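Local coordinates for hypoxanthine phosphoribosyltransferase (Bacillus anthracis, PDB 4QYI), which probably catalyses magnesium-dependent transfer of the phosphoribosyl group of PRPP to hypoxanthine or guanine in purine salvage, giving IMP or GMP and pyrophosphate, at residues Ser70-Gln75 with Thr79-Leu84; Phe112-Phe117 with Leu125-Leu130; Pro134-Val139 with Ile150-Ile155. All blocks are in the same frame, centred on the assembly; numbering follows the deposited sequence. Where two conformers were deposited one is given.

Contact 1 of 3, residues Ser70-Gln75 with Thr79-Leu84; sequences SSYGNQ and TGKVKL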
loop_
_atom_site.group_PDB
_atom_site.type_symbol
_atom_site.label_atom_id
_atom_site.label_comp_id
_atom_site.label_asym_id
_atom_site.label_seq_id
_atom_site.Cartn_x
_atom_site.Cartn_y
_atom_site.Cartn_z
ATOM N N SER A 70 10.259 -11.079 -7.035
ATOM C CA SER A 70 11.616 -10.938 -6.509
ATOM C C SER A 70 12.654 -11.376 -7.527
ATOM O O SER A 70 12.387 -12.146 -8.469
ATOM C CB SER A 70 11.800 -11.704 -5.193
ATOM O OG SER A 70 11.637 -13.090 -5.371
ATOM N N SER A 71 13.869 -10.914 -7.309
ATOM C CA SER A 71 14.962 -11.231 -8.198
ATOM C C SER A 71 15.535 -12.617 -8.023
ATOM O O SER A 71 15.511 -13.189 -6.930
ATOM C CB SER A 71 16.094 -10.227 -7.977
ATOM O OG SER A 71 17.236 -10.664 -8.668
ATOM N N TYR A 72 16.045 -13.157 -9.125
ATOM C CA TYR A 72 16.718 -14.444 -9.119
ATOM C C TYR A 72 18.233 -14.219 -9.016
ATOM O O TYR A 72 18.983 -15.176 -8.965
ATOM C CB TYR A 72 16.425 -15.253 -10.389
ATOM C CG TYR A 72 15.084 -15.948 -10.465
ATOM C CD1 TYR A 72 14.864 -17.137 -9.783
ATOM C CD2 TYR A 72 14.054 -15.453 -11.267
ATOM C CE1 TYR A 72 13.648 -17.794 -9.871
ATOM C CE2 TYR A 72 12.846 -16.110 -11.369
ATOM C CZ TYR A 72 12.642 -17.272 -10.672
ATOM O OH TYR A 72 11.417 -17.908 -10.775
ATOM N N GLY A 73 18.683 -12.967 -8.995
ATOM C CA GLY A 73 20.124 -12.662 -8.900
ATOM C C GLY A 73 20.612 -11.953 -10.155
ATOM O O GLY A 73 19.935 -11.058 -10.664
ATOM N N ASN A 74 21.778 -12.344 -10.666
ATOM C CA ASN A 74 22.322 -11.728 -11.896
ATOM C C ASN A 74 21.363 -11.821 -13.076
ATOM O O ASN A 74 21.239 -10.893 -13.876
ATOM C CB ASN A 74 23.657 -12.358 -12.281
ATOM C CG ASN A 74 24.777 -11.948 -11.355
ATOM O OD1 ASN A 74 24.625 -11.033 -10.547
ATOM N ND2 ASN A 74 25.917 -12.609 -11.479
ATOM N N GLN A 75 20.692 -12.963 -13.166
ATOM C CA GLN A 75 19.702 -13.234 -14.211
ATOM C C GLN A 75 18.675 -12.099 -14.300
ATOM O O GLN A 75 18.312 -11.661 -15.395
ATOM C CB GLN A 75 19.038 -14.580 -13.924
ATOM C CG GLN A 75 20.063 -15.715 -13.978
ATOM C CD GLN A 75 19.585 -17.066 -13.495
ATOM O OE1 GLN A 75 20.286 -18.083 -13.643
ATOM N NE2 GLN A 75 18.415 -17.088 -12.890
ATOM N N THR A 79 18.298 -10.020 -17.571
ATOM C CA THR A 79 17.154 -10.453 -18.378
ATOM C C THR A 79 15.778 -10.042 -17.844
ATOM O O THR A 79 14.783 -10.239 -18.534
ATOM C CB THR A 79 17.127 -11.985 -18.513
ATOM O OG1 THR A 79 16.677 -12.557 -17.275
ATOM C CG2 THR A 79 18.513 -12.542 -18.919
ATOM N N GLY A 80 15.702 -9.553 -16.606
ATOM C CA GLY A 80 14.422 -9.146 -16.001
ATOM C C GLY A 80 13.582 -10.269 -15.438
ATOM O O GLY A 80 12.494 -10.038 -14.853
ATOM N N LYS A 81 14.091 -11.484 -15.603
ATOM C CA LYS A 81 13.409 -12.644 -15.116
ATOM C C LYS A 81 13.269 -12.481 -13.620
ATOM O O LYS A 81 14.267 -12.332 -12.911
ATOM C CB LYS A 81 14.229 -13.910 -15.431
ATOM C CG LYS A 81 13.534 -15.215 -15.117
ATOM C CD LYS A 81 14.472 -16.405 -14.860
ATOM C CE LYS A 81 15.599 -16.687 -15.845
ATOM N NZ LYS A 81 16.534 -17.724 -15.300
ATOM N N VAL A 82 12.029 -12.505 -13.154
ATOM C CA VAL A 82 11.749 -12.422 -11.736
ATOM C C VAL A 82 10.802 -13.523 -11.347
ATOM O O VAL A 82 10.067 -14.059 -12.167
ATOM C CB VAL A 82 11.113 -11.094 -11.298
ATOM C CG1 VAL A 82 12.136 -9.970 -11.319
ATOM C CG2 VAL A 82 9.867 -10.775 -12.128
ATOM N N LYS A 83 10.834 -13.854 -10.067
ATOM C CA LYS A 83 10.001 -14.880 -9.485
ATOM C C LYS A 83 8.737 -14.208 -8.971
ATOM O O LYS A 83 8.826 -13.242 -8.203
ATOM C CB LYS A 83 10.778 -15.522 -8.322
ATOM C CG LYS A 83 10.030 -16.539 -7.489
ATOM C CD LYS A 83 10.889 -17.016 -6.333
ATOM C CE LYS A 83 10.101 -17.634 -5.183
ATOM N NZ LYS A 83 9.133 -18.705 -5.471
ATOM N N LEU A 84 7.560 -14.653 -9.426
ATOM C CA LEU A 84 6.330 -14.087 -8.892
ATOM C C LEU A 84 6.128 -14.602 -7.491
ATOM O O LEU A 84 5.977 -15.804 -7.285
ATOM C CB LEU A 84 5.098 -14.472 -9.700
ATOM C CG LEU A 84 5.115 -13.977 -11.128
ATOM C CD1 LEU A 84 3.762 -14.287 -11.782
ATOM C CD2 LEU A 84 5.395 -12.494 -11.097
#
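S70 and K83 form an antiparallel hydrogen-bonded pair in the edge ladder of the phosphoribosyltransferase sheet, near the short helix 74-79 that bridges strands 62-71 and 82-84. In this family the region corresponds to the flexible loop that probably closes over the active site during catalysis. The ladder is held by two nearly straight backbone bonds: S70 N donates to K83 O and K83 N to S70 O, the latter at 2.8 Å with an angle of 167° at the hydrogen.

Past the strand, Y72 lays its ring across the backbone of K81-K83. Its CD2 has K81 O at the ring edge, 3.5 Å away, while CZ rests 3.5 Å from K83 CB. The K81 chain crosses the ring at about a right angle, bringing its CD 3.7 Å from Y72 CD2. Beyond CD the chain bends at chi3 (-49°) and leaves the ring; NZ stays roughly above it, but at 5.5 Å from the Y72 centroid any cation-pi attraction is weak at most. T76 OG1, in the intervening helix, bonds both Y72 N and K81 O, tying the two sides together.

At the helix end Q75 O is gripped twice by T79: its N comes within 2.7 Å, tilted from the carbonyl plane, and its OG1 within 2.6 Å from the opposite face. The same OG1 accepts from K81 N at 3.3 Å, forming an ST turn.

Contact 2 of 3, residues Phe112-Phe117 with Leu125-Leu130; sequences FLKDHF and LKFCTL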
loop_
_atom_site.group_PDB
_atom_site.type_symbol
_atom_site.label_atom_id
_atom_site.label_comp_id
_atom_site.label_asym_id
_atom_site.label_seq_id
_atom_site.Cartn_x
_atom_site.Cartn_y
_atom_site.Cartn_z
ATOM N N PHE A 112 9.037 -8.121 -18.301
ATOM C CA PHE A 112 8.695 -9.479 -17.938
ATOM C C PHE A 112 7.284 -9.483 -17.326
ATOM O O PHE A 112 6.448 -10.328 -17.646
ATOM C CB PHE A 112 9.763 -9.998 -16.960
ATOM C CG PHE A 112 9.678 -11.445 -16.662
ATOM C CD1 PHE A 112 8.901 -11.907 -15.609
ATOM C CD2 PHE A 112 10.419 -12.344 -17.404
ATOM C CE1 PHE A 112 8.845 -13.253 -15.322
ATOM C CE2 PHE A 112 10.375 -13.691 -17.118
ATOM C CZ PHE A 112 9.589 -14.150 -16.077
ATOM N N LEU A 113 6.997 -8.529 -16.451
ATOM C CA LEU A 113 5.660 -8.464 -15.841
ATOM C C LEU A 113 4.584 -8.152 -16.888
ATOM O O LEU A 113 3.458 -8.632 -16.803
ATOM C CB LEU A 113 5.607 -7.465 -14.695
ATOM C CG LEU A 113 6.509 -7.813 -13.509
ATOM C CD1 LEU A 113 6.332 -6.779 -12.408
ATOM C CD2 LEU A 113 6.206 -9.196 -12.954
ATOM N N LYS A 114 4.964 -7.391 -17.897
ATOM C CA LYS A 114 4.062 -7.088 -18.999
ATOM C C LYS A 114 3.601 -8.375 -19.693
ATOM O O LYS A 114 2.408 -8.588 -19.894
ATOM C CB LYS A 114 4.776 -6.191 -20.004
ATOM C CG LYS A 114 3.937 -5.807 -21.204
ATOM C CD LYS A 114 4.710 -4.849 -22.101
ATOM C CE LYS A 114 3.913 -4.475 -23.333
ATOM N NZ LYS A 114 4.648 -3.525 -24.208
ATOM N N ASP A 115 4.553 -9.237 -20.060
ATOM C CA ASP A 115 4.215 -10.516 -20.691
ATOM C C ASP A 115 3.306 -11.360 -19.795
ATOM O O ASP A 115 2.409 -12.049 -20.278
ATOM C CB ASP A 115 5.476 -11.300 -21.019
ATOM C CG ASP A 115 6.264 -10.696 -22.156
ATOM O OD1 ASP A 115 5.730 -9.837 -22.888
ATOM O OD2 ASP A 115 7.413 -11.126 -22.359
ATOM N N HIS A 116 3.539 -11.327 -18.485
ATOM C CA HIS A 116 2.699 -12.086 -17.567
ATOM C C HIS A 116 1.242 -11.590 -17.624
ATOM O O HIS A 116 0.307 -12.380 -17.747
ATOM C CB HIS A 116 3.225 -12.008 -16.128
ATOM C CG HIS A 116 2.330 -12.670 -15.125
ATOM N ND1 HIS A 116 2.150 -14.033 -15.076
ATOM C CD2 HIS A 116 1.577 -12.160 -14.129
ATOM C CE1 HIS A 116 1.314 -14.333 -14.102
ATOM N NE2 HIS A 116 0.949 -13.213 -13.512
ATOM N N PHE A 117 1.069 -10.285 -17.533
ATOM C CA PHE A 117 -0.283 -9.734 -17.559
ATOM C C PHE A 117 -0.969 -9.969 -18.906
ATOM O O PHE A 117 -2.169 -10.260 -18.941
ATOM C CB PHE A 117 -0.305 -8.266 -17.210
ATOM C CG PHE A 117 0.123 -7.968 -15.806
ATOM C CD1 PHE A 117 -0.566 -8.513 -14.734
ATOM C CD2 PHE A 117 1.174 -7.102 -15.562
ATOM C CE1 PHE A 117 -0.191 -8.224 -13.433
ATOM C CE2 PHE A 117 1.560 -6.808 -14.266
ATOM C CZ PHE A 117 0.876 -7.366 -13.201
ATOM N N LEU A 125 -3.329 -2.315 -21.387
ATOM C CA LEU A 125 -2.324 -2.446 -20.345
ATOM C C LEU A 125 -1.312 -1.344 -20.494
ATOM O O LEU A 125 -0.578 -1.290 -21.470
ATOM C CB LEU A 125 -1.617 -3.785 -20.487
ATOM C CG LEU A 125 -0.518 -4.111 -19.457
ATOM C CD1 LEU A 125 -1.104 -4.345 -18.087
ATOM C CD2 LEU A 125 0.231 -5.345 -19.919
ATOM N N LYS A 126 -1.282 -0.445 -19.524
ATOM C CA LYS A 126 -0.357 0.678 -19.576
ATOM C C LYS A 126 0.465 0.713 -18.313
ATOM O O LYS A 126 0.078 0.121 -17.310
ATOM C CB LYS A 126 -1.138 1.978 -19.706
ATOM C CG LYS A 126 -2.047 2.040 -20.927
ATOM C CD LYS A 126 -1.289 1.943 -22.241
ATOM C CE LYS A 126 -2.224 2.013 -23.439
ATOM N NZ LYS A 126 -1.441 1.991 -24.703
ATOM N N PHE A 127 1.588 1.423 -18.373
ATOM C CA PHE A 127 2.482 1.571 -17.232
ATOM C C PHE A 127 2.567 3.009 -16.743
ATOM O O PHE A 127 2.649 3.940 -17.546
ATOM C CB PHE A 127 3.863 1.028 -17.592
ATOM C CG PHE A 127 3.811 -0.418 -17.909
ATOM C CD1 PHE A 127 3.870 -1.342 -16.896
ATOM C CD2 PHE A 127 3.572 -0.841 -19.201
ATOM C CE1 PHE A 127 3.756 -2.677 -17.169
ATOM C CE2 PHE A 127 3.465 -2.177 -19.487
ATOM C CZ PHE A 127 3.557 -3.101 -18.466
ATOM N N CYS A 128 2.552 3.143 -15.420
ATOM C CA CYS A 128 2.628 4.416 -14.742
ATOM C C CYS A 128 3.718 4.364 -13.687
ATOM O O CYS A 128 3.621 3.583 -12.746
ATOM C CB CYS A 128 1.285 4.711 -14.067
ATOM S SG CYS A 128 1.275 6.238 -13.092
ATOM N N THR A 129 4.746 5.195 -13.828
ATOM C CA THR A 129 5.818 5.204 -12.849
ATOM C C THR A 129 6.021 6.596 -12.299
ATOM O O THR A 129 5.862 7.589 -13.001
ATOM C CB THR A 129 7.155 4.682 -13.440
ATOM O OG1 THR A 129 8.154 4.577 -12.412
ATOM C CG2 THR A 129 7.657 5.597 -14.534
ATOM N N LEU A 130 6.368 6.656 -11.024
ATOM C CA LEU A 130 6.617 7.919 -10.380
ATOM C C LEU A 130 7.915 8.475 -10.919
ATOM O O LEU A 130 7.988 9.652 -11.277
ATOM C CB LEU A 130 6.762 7.745 -8.868
ATOM C CG LEU A 130 7.050 9.041 -8.097
ATOM C CD1 LEU A 130 5.926 10.045 -8.264
ATOM C CD2 LEU A 130 7.247 8.745 -6.624
#
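The side chain of K114 passes the ring of F127 at about a right angle, using its methylenes and not its ammonium group. CB of K114 lies 3.7 Å from F127 CZ, and its CD lies 3.9 Å from F127 CE2. The chain is fully extended, with CG anti to the backbone N (chi1 180°), which lines up CB, CG and CD along this corner of the ring. Next to it, L125 presses CD2 into the helix surface, 3.9 Å from K114 CG and the same distance from K114 O. The same methyl reaches F117 CB at 4.0 Å, so one leucine branch bridges two residues three apart, close to one turn of helix.

These contacts fasten helix 108-118 to strand 124-129, the second half of a beta-alpha-beta crossover that starts from the adjacent parallel strand 96-101, in the Rossmann-like core of type I phosphoribosyltransferases. The axes of the short segments 112-117 and 125-129 come within 10.1 Å, with their directions 149° apart, as expected when the chain returns from helix to strand.

One shell further out, V97 and V99 of strand 96-101 pack on L125, and V99 also on F127. The F117 side chain meets I88 and I92. F127 itself is set in the sheet by backbone bonding to Y145, and its N also donates to the carboxylate of E144 at OE1.

Contact 3 of 3, residues Pro134-Val139 with Ile150-Ile155; sequences PERRKV and IPDEFI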
loop_
_atom_site.group_PDB
_atom_site.type_symbol
_atom_site.label_atom_id
_atom_site.label_comp_id
_atom_site.label_asym_id
_atom_site.label_seq_id
_atom_site.Cartn_x
_atom_site.Cartn_y
_atom_site.Cartn_z
ATOM N N PRO A 134 15.337 6.705 -18.103
ATOM C CA PRO A 134 15.419 6.136 -19.450
ATOM C C PRO A 134 16.834 5.893 -19.938
ATOM O O PRO A 134 17.000 5.132 -20.881
ATOM C CB PRO A 134 14.716 7.175 -20.341
ATOM C CG PRO A 134 14.042 8.122 -19.421
ATOM C CD PRO A 134 14.768 8.058 -18.114
ATOM N N GLU A 135 17.828 6.524 -19.307
ATOM C CA GLU A 135 19.229 6.343 -19.693
ATOM C C GLU A 135 19.720 4.984 -19.227
ATOM O O GLU A 135 20.771 4.512 -19.646
ATOM C CB GLU A 135 20.128 7.412 -19.067
ATOM C CG GLU A 135 19.686 8.842 -19.326
ATOM C CD GLU A 135 18.409 9.228 -18.582
ATOM O OE1 GLU A 135 17.872 8.425 -17.788
ATOM O OE2 GLU A 135 17.926 10.357 -18.778
ATOM N N ARG A 136 18.957 4.353 -18.345
ATOM C CA ARG A 136 19.333 3.048 -17.827
ATOM C C ARG A 136 18.632 1.893 -18.542
ATOM O O ARG A 136 18.841 0.733 -18.181
ATOM C CB ARG A 136 19.039 2.994 -16.324
ATOM C CG ARG A 136 19.953 3.836 -15.438
ATOM C CD ARG A 136 21.224 3.087 -15.070
ATOM N NE ARG A 136 20.914 1.811 -14.416
ATOM C CZ ARG A 136 20.536 1.667 -13.146
ATOM N NH1 ARG A 136 20.393 2.719 -12.358
ATOM N NH2 ARG A 136 20.272 0.458 -12.661
ATOM N N ARG A 137 17.808 2.185 -19.549
ATOM C CA ARG A 137 17.086 1.130 -20.269
ATOM C C ARG A 137 17.963 0.080 -20.933
ATOM O O ARG A 137 18.941 0.392 -21.614
ATOM C CB ARG A 137 16.195 1.710 -21.372
ATOM C CG ARG A 137 14.964 2.459 -20.915
ATOM C CD ARG A 137 14.012 1.556 -20.154
ATOM N NE ARG A 137 12.715 2.206 -20.005
ATOM C CZ ARG A 137 12.418 3.097 -19.069
ATOM N NH1 ARG A 137 13.331 3.478 -18.175
ATOM N NH2 ARG A 137 11.198 3.614 -19.042
ATOM N N LYS A 138 17.574 -1.174 -20.736
ATOM C CA LYS A 138 18.239 -2.310 -21.352
ATOM C C LYS A 138 17.249 -3.002 -22.268
ATOM O O LYS A 138 17.572 -3.979 -22.932
ATOM C CB LYS A 138 18.770 -3.262 -20.292
ATOM C CG LYS A 138 19.941 -2.664 -19.539
ATOM C CD LYS A 138 20.597 -3.660 -18.607
ATOM C CE LYS A 138 21.905 -3.101 -18.066
ATOM N NZ LYS A 138 22.611 -4.082 -17.203
ATOM N N VAL A 139 16.030 -2.477 -22.308
ATOM C CA VAL A 139 15.000 -3.035 -23.154
ATOM C C VAL A 139 14.088 -1.884 -23.558
ATOM O O VAL A 139 14.089 -0.819 -22.924
ATOM C CB VAL A 139 14.219 -4.158 -22.436
ATOM C CG1 VAL A 139 13.359 -3.596 -21.307
ATOM C CG2 VAL A 139 13.368 -4.940 -23.425
ATOM N N ILE A 150 14.674 11.356 -13.298
ATOM C CA ILE A 150 15.761 11.591 -12.383
ATOM C C ILE A 150 17.101 11.047 -12.844
ATOM O O ILE A 150 17.157 10.108 -13.616
ATOM C CB ILE A 150 15.348 10.980 -11.039
ATOM C CG1 ILE A 150 14.334 11.939 -10.464
ATOM C CG2 ILE A 150 16.537 10.765 -10.103
ATOM C CD1 ILE A 150 13.688 11.446 -9.209
ATOM N N PRO A 151 18.197 11.674 -12.393
ATOM C CA PRO A 151 19.512 11.174 -12.773
ATOM C C PRO A 151 19.791 9.854 -12.063
ATOM O O PRO A 151 19.226 9.608 -10.995
ATOM C CB PRO A 151 20.466 12.286 -12.306
ATOM C CG PRO A 151 19.716 13.042 -11.265
ATOM C CD PRO A 151 18.275 12.955 -11.667
ATOM N N ASP A 152 20.635 9.021 -12.671
ATOM C CA ASP A 152 20.999 7.722 -12.122
ATOM C C ASP A 152 21.718 7.830 -10.777
ATOM O O ASP A 152 22.952 7.838 -10.704
ATOM C CB ASP A 152 21.872 6.956 -13.113
ATOM C CG ASP A 152 22.092 5.520 -12.692
ATOM O OD1 ASP A 152 21.348 5.035 -11.818
ATOM O OD2 ASP A 152 22.984 4.861 -13.249
ATOM N N GLU A 153 20.916 7.930 -9.722
ATOM C CA GLU A 153 21.411 8.031 -8.367
ATOM C C GLU A 153 20.479 7.292 -7.397
ATOM O O GLU A 153 19.329 7.004 -7.729
ATOM C CB GLU A 153 21.499 9.513 -8.006
ATOM C CG GLU A 153 21.863 9.834 -6.569
ATOM C CD GLU A 153 21.869 11.331 -6.318
ATOM O OE1 GLU A 153 20.783 11.946 -6.430
ATOM O OE2 GLU A 153 22.948 11.881 -5.992
ATOM N N PHE A 154 20.983 6.989 -6.204
ATOM C CA PHE A 154 20.201 6.288 -5.172
ATOM C C PHE A 154 19.251 7.258 -4.500
ATOM O O PHE A 154 19.650 8.328 -4.064
ATOM C CB PHE A 154 21.103 5.645 -4.111
ATOM C CG PHE A 154 22.046 4.627 -4.675
ATOM C CD1 PHE A 154 21.560 3.487 -5.297
ATOM C CD2 PHE A 154 23.419 4.804 -4.577
ATOM C CE1 PHE A 154 22.430 2.551 -5.828
ATOM C CE2 PHE A 154 24.294 3.866 -5.095
ATOM C CZ PHE A 154 23.799 2.739 -5.724
ATOM N N ILE A 155 17.988 6.875 -4.394
ATOM C CA ILE A 155 17.004 7.741 -3.786
ATOM C C ILE A 155 16.162 6.976 -2.780
ATOM O O ILE A 155 16.068 5.753 -2.840
ATOM C CB ILE A 155 16.078 8.348 -4.865
ATOM C CG1 ILE A 155 15.221 7.256 -5.566
ATOM C CG2 ILE A 155 16.908 9.173 -5.851
ATOM C CD1 ILE A 155 15.991 6.194 -6.328
#
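R136 and D152 join two surface loops by a salt bridge, linking the end of the core sheet to the hood, the small subdomain that flanks the active site in this family. In the second loop, I150 comes first: its backbone bonds to D132, and its side chain turns away from 134-139 to pack on L12 and I13 of the hood strand 8-13.

At D152 the chain makes an inverse gamma turn and the carboxylate faces R136. OD1 of D152 stands 2.6 Å from R136 NH1, at the guanidinium edge near its plane, yet the N-H points poorly, at 127°, so the hydrogen bond is weak and the attraction is probably mostly ionic. The two planar groups are turned 38° apart. Bends at chi2 (-86°) and chi3 of the arginine fold its chain back beside the acid.

E153 follows, giving its carbonyl O to K133 NZ, whose charge also makes a long, weak ion pair with D152. F154 and I155 then lead into the hood sheet, their side chains on V175 and I172. On the arginine side, the fold of the chain brings R136 CD to 3.1 Å from D152 OD2.

Contacts 1 and 2, with centres 16 Å apart, meet directly at the edge of the core sheet, where helix 108-118 packs against strand 82-84 and the turn before it: F112 of the helix in contact 2 packs its CB 3.4 Å from G80 O and its CE1 3.5 Å from V82 O of contact 1. Contact 3 adjoins contact 2 in sequence, their centres 17 Å apart, and comes no nearer to contact 1 than about 7 Å between nearest atoms. The magnesium ion bound by E101 and D102 lies among all three, about 10 Å from the V82 side chain, 11 Å from F127 and 12 Å from R136. Flexible loop, crossover and hood junction thus surround one active site.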